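Local coordinates for protein ubiquinone biosynthesis accessory factor UbiJ (Escherichia coli, PDB 6H6O) that binds hydrophobic ubiquinone biosynthetic intermediates through its SCP2 domain and is essential for the stability of the Ubi complex that makes ubiquinone, at residues T99-R103 with S104-E108. Residues are numbered along the deposited sequence; the frame is centred on the assembly and turned at random.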
ATOM      1  N   THR A  99     -22.361   0.213  -2.091  1.00 25.15           N
ATOM      2  CA  THR A  99     -23.589  -0.472  -1.668  1.00 25.69           C
ATOM      3  C   THR A  99     -23.542  -1.957  -2.066  1.00 28.22           C
ATOM      4  O   THR A  99     -23.892  -2.811  -1.249  1.00 26.37           O
ATOM      5  CB  THR A  99     -24.854   0.240  -2.221  1.00 34.89           C
ATOM      6  OG1 THR A  99     -24.711   1.651  -2.061  1.00 34.52           O
ATOM      7  CG2 THR A  99     -26.126  -0.204  -1.519  1.00 32.81           C
ATOM      8  N   ALA A 100     -23.091  -2.255  -3.305  1.00 25.78           N
ATOM      9  CA  ALA A 100     -22.960  -3.628  -3.802  1.00 27.27           C
ATOM     10  C   ALA A 100     -21.937  -4.407  -2.970  1.00 30.03           C
ATOM     11  O   ALA A 100     -22.192  -5.564  -2.640  1.00 28.64           O
ATOM     12  CB  ALA A 100     -22.568  -3.629  -5.270  1.00 28.52           C
ATOM     13  N   LEU A 101     -20.811  -3.752  -2.579  1.00 26.78           N
ATOM     14  CA  LEU A 101     -19.768  -4.390  -1.763  1.00 26.85           C
ATOM     15  C   LEU A 101     -20.251  -4.698  -0.358  1.00 26.68           C
ATOM     16  O   LEU A 101     -19.917  -5.752   0.184  1.00 25.26           O
ATOM     17  CB  LEU A 101     -18.470  -3.573  -1.752  1.00 27.18           C
ATOM     18  CG  LEU A 101     -17.729  -3.530  -3.115  1.00 33.58           C
ATOM     19  CD1 LEU A 101     -16.735  -2.431  -3.185  1.00 33.99           C
ATOM     20  CD2 LEU A 101     -17.110  -4.877  -3.496  1.00 37.93           C
ATOM     21  N   ILE A 102     -21.073  -3.807   0.220  1.00 23.06           N
ATOM     22  CA  ILE A 102     -21.656  -4.037   1.543  1.00 23.88           C
ATOM     23  C   ILE A 102     -22.670  -5.191   1.454  1.00 27.23           C
ATOM     24  O   ILE A 102     -22.621  -6.117   2.270  1.00 26.05           O
ATOM     25  CB  ILE A 102     -22.245  -2.738   2.157  1.00 26.98           C
ATOM     26  CG1 ILE A 102     -21.102  -1.752   2.517  1.00 26.45           C
ATOM     27  CG2 ILE A 102     -23.102  -3.053   3.402  1.00 28.86           C
ATOM     28  CD1 ILE A 102     -21.528  -0.234   2.667  1.00 27.50           C
ATOM     29  N   ARG A 103     -23.546  -5.167   0.418  1.00 25.20           N
ATOM     30  CA  ARG A 103     -24.542  -6.219   0.183  1.00 26.80           C
ATOM     31  C   ARG A 103     -23.893  -7.605  -0.007  1.00 29.67           C
ATOM     32  O   ARG A 103     -24.368  -8.586   0.563  1.00 30.29           O
ATOM     33  CB  ARG A 103     -25.432  -5.857  -1.022  1.00 31.83           C
ATOM     34  CG  ARG A 103     -26.621  -6.797  -1.199  1.00 49.03           C
ATOM     35  CD  ARG A 103     -27.478  -6.450  -2.406  1.00 61.00           C
ATOM     36  NE  ARG A 103     -28.141  -5.154  -2.271  1.00 70.44           N
ATOM     37  CZ  ARG A 103     -29.342  -4.964  -1.733  1.00 88.84           C
ATOM     38  NH1 ARG A 103     -29.847  -3.744  -1.642  1.00 77.82           N
ATOM     39  NH2 ARG A 103     -30.040  -5.995  -1.265  1.00 75.47           N
ATOM     40  N   SER A 104     -22.794  -7.682  -0.779  1.00 23.97           N
ATOM     41  CA  SER A 104     -22.121  -8.956  -1.027  1.00 24.53           C
ATOM     42  C   SER A 104     -21.288  -9.466   0.169  1.00 27.20           C
ATOM     43  O   SER A 104     -20.835 -10.612   0.148  1.00 27.65           O
ATOM     44  CB  SER A 104     -21.247  -8.854  -2.275  1.00 27.45           C
ATOM     45  OG  SER A 104     -20.152  -7.984  -2.036  1.00 29.37           O
ATOM     46  N   GLY A 105     -21.072  -8.611   1.164  1.00 22.47           N
ATOM     47  CA  GLY A 105     -20.261  -8.959   2.328  1.00 23.35           C
ATOM     48  C   GLY A 105     -18.762  -8.857   2.077  1.00 28.71           C
ATOM     49  O   GLY A 105     -17.959  -9.284   2.914  1.00 28.04           O
ATOM     50  N   GLU A 106     -18.362  -8.293   0.918  1.00 25.54           N
ATOM     51  CA  GLU A 106     -16.953  -8.062   0.573  1.00 24.99           C
ATOM     52  C   GLU A 106     -16.375  -6.957   1.466  1.00 28.23           C
ATOM     53  O   GLU A 106     -15.182  -6.950   1.760  1.00 27.31           O
ATOM     54  CB  GLU A 106     -16.796  -7.682  -0.896  1.00 26.65           C
ATOM     55  CG  GLU A 106     -16.929  -8.860  -1.841  1.00 38.33           C
ATOM     56  CD  GLU A 106     -16.815  -8.488  -3.299  1.00 67.22           C
ATOM     57  OE1 GLU A 106     -17.850  -8.476  -4.004  1.00 64.13           O
ATOM     58  OE2 GLU A 106     -15.684  -8.173  -3.731  1.00 65.82           O
ATOM     59  N   LEU A 107     -17.227  -6.038   1.907  1.00 23.85           N
ATOM     60  CA  LEU A 107     -16.860  -4.966   2.822  1.00 24.64           C
ATOM     61  C   LEU A 107     -17.842  -4.981   3.991  1.00 27.46           C
ATOM     62  O   LEU A 107     -19.044  -4.902   3.766  1.00 26.81           O
ATOM     63  CB  LEU A 107     -16.895  -3.595   2.123  1.00 25.22           C
ATOM     64  CG  LEU A 107     -16.512  -2.408   3.010  1.00 31.83           C
ATOM     65  CD1 LEU A 107     -15.063  -2.034   2.844  1.00 33.03           C
ATOM     66  CD2 LEU A 107     -17.351  -1.231   2.709  1.00 37.44           C
ATOM     67  N   GLU A 108     -17.336  -5.107   5.216  1.00 22.99           N
ATOM     68  CA  GLU A 108     -18.164  -5.097   6.422  1.00 22.42           C
ATOM     69  C   GLU A 108     -18.021  -3.731   7.069  1.00 24.66           C
ATOM     70  O   GLU A 108     -16.904  -3.227   7.203  1.00 22.73           O
ATOM     71  CB  GLU A 108     -17.735  -6.211   7.397  1.00 24.72           C
ATOM     72  CG  GLU A 108     -18.638  -6.347   8.608  1.00 38.67           C
ATOM     73  CD  GLU A 108     -18.088  -7.157   9.767  1.00 62.14           C
ATOM     74  OE1 GLU A 108     -17.413  -8.182   9.520  1.00 52.55           O
ATOM     75  OE2 GLU A 108     -18.370  -6.780  10.928  1.00 52.40           O
TER
HETATM   76  O   HOH W   1     -21.273  -6.163   4.561  1.00 25.43           O
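Leu101 O gathers the backbone as the chain turns out of its helix: Leu107 N bonds to it at 3.2 Å from above the carbonyl plane, and Glu106 N adds a weak, strongly bent bond. One residue on, Ile102 O takes the N-H of Gly105 at 3.1 Å, again from above its plane, while Ser104 N closes a regular helical bond to Ala100 O. A water bridges the carbonyls, donating to both Ile102 O and Leu107 O at 2.7 Å, and Ile102 CA points its hydrogen almost straight at Leu107 O. Gly105, at phi 80°, with the returning bonds from Glu106 N and Gly105 N, makes this a Schellman motif; it ends helix 95-104 and swings the chain into strand 107-111, the edge strand of the SCP2-domain sheet within this chain, next to strand 80-84. The Ile102 and Leu107 side chains cross at a slant, Ile102 CG1 meeting Leu107 CD2 at 3.8 Å; Leu107 also packs on Leu98 and Ala84. Leu101 CB and Leu107 CB lie 4.2 Å apart. A chi1 of 68° sets Ser104 OG between its own backbone N and carbonyl carbon, 3.2 Å from Leu101 O and 3.1 Å from Glu106 OE1; its single proton can serve one oxygen at a time. The Glu106 carboxylate rests against Leu101 CD2, and its OE2 forms a salt bridge with Lys91.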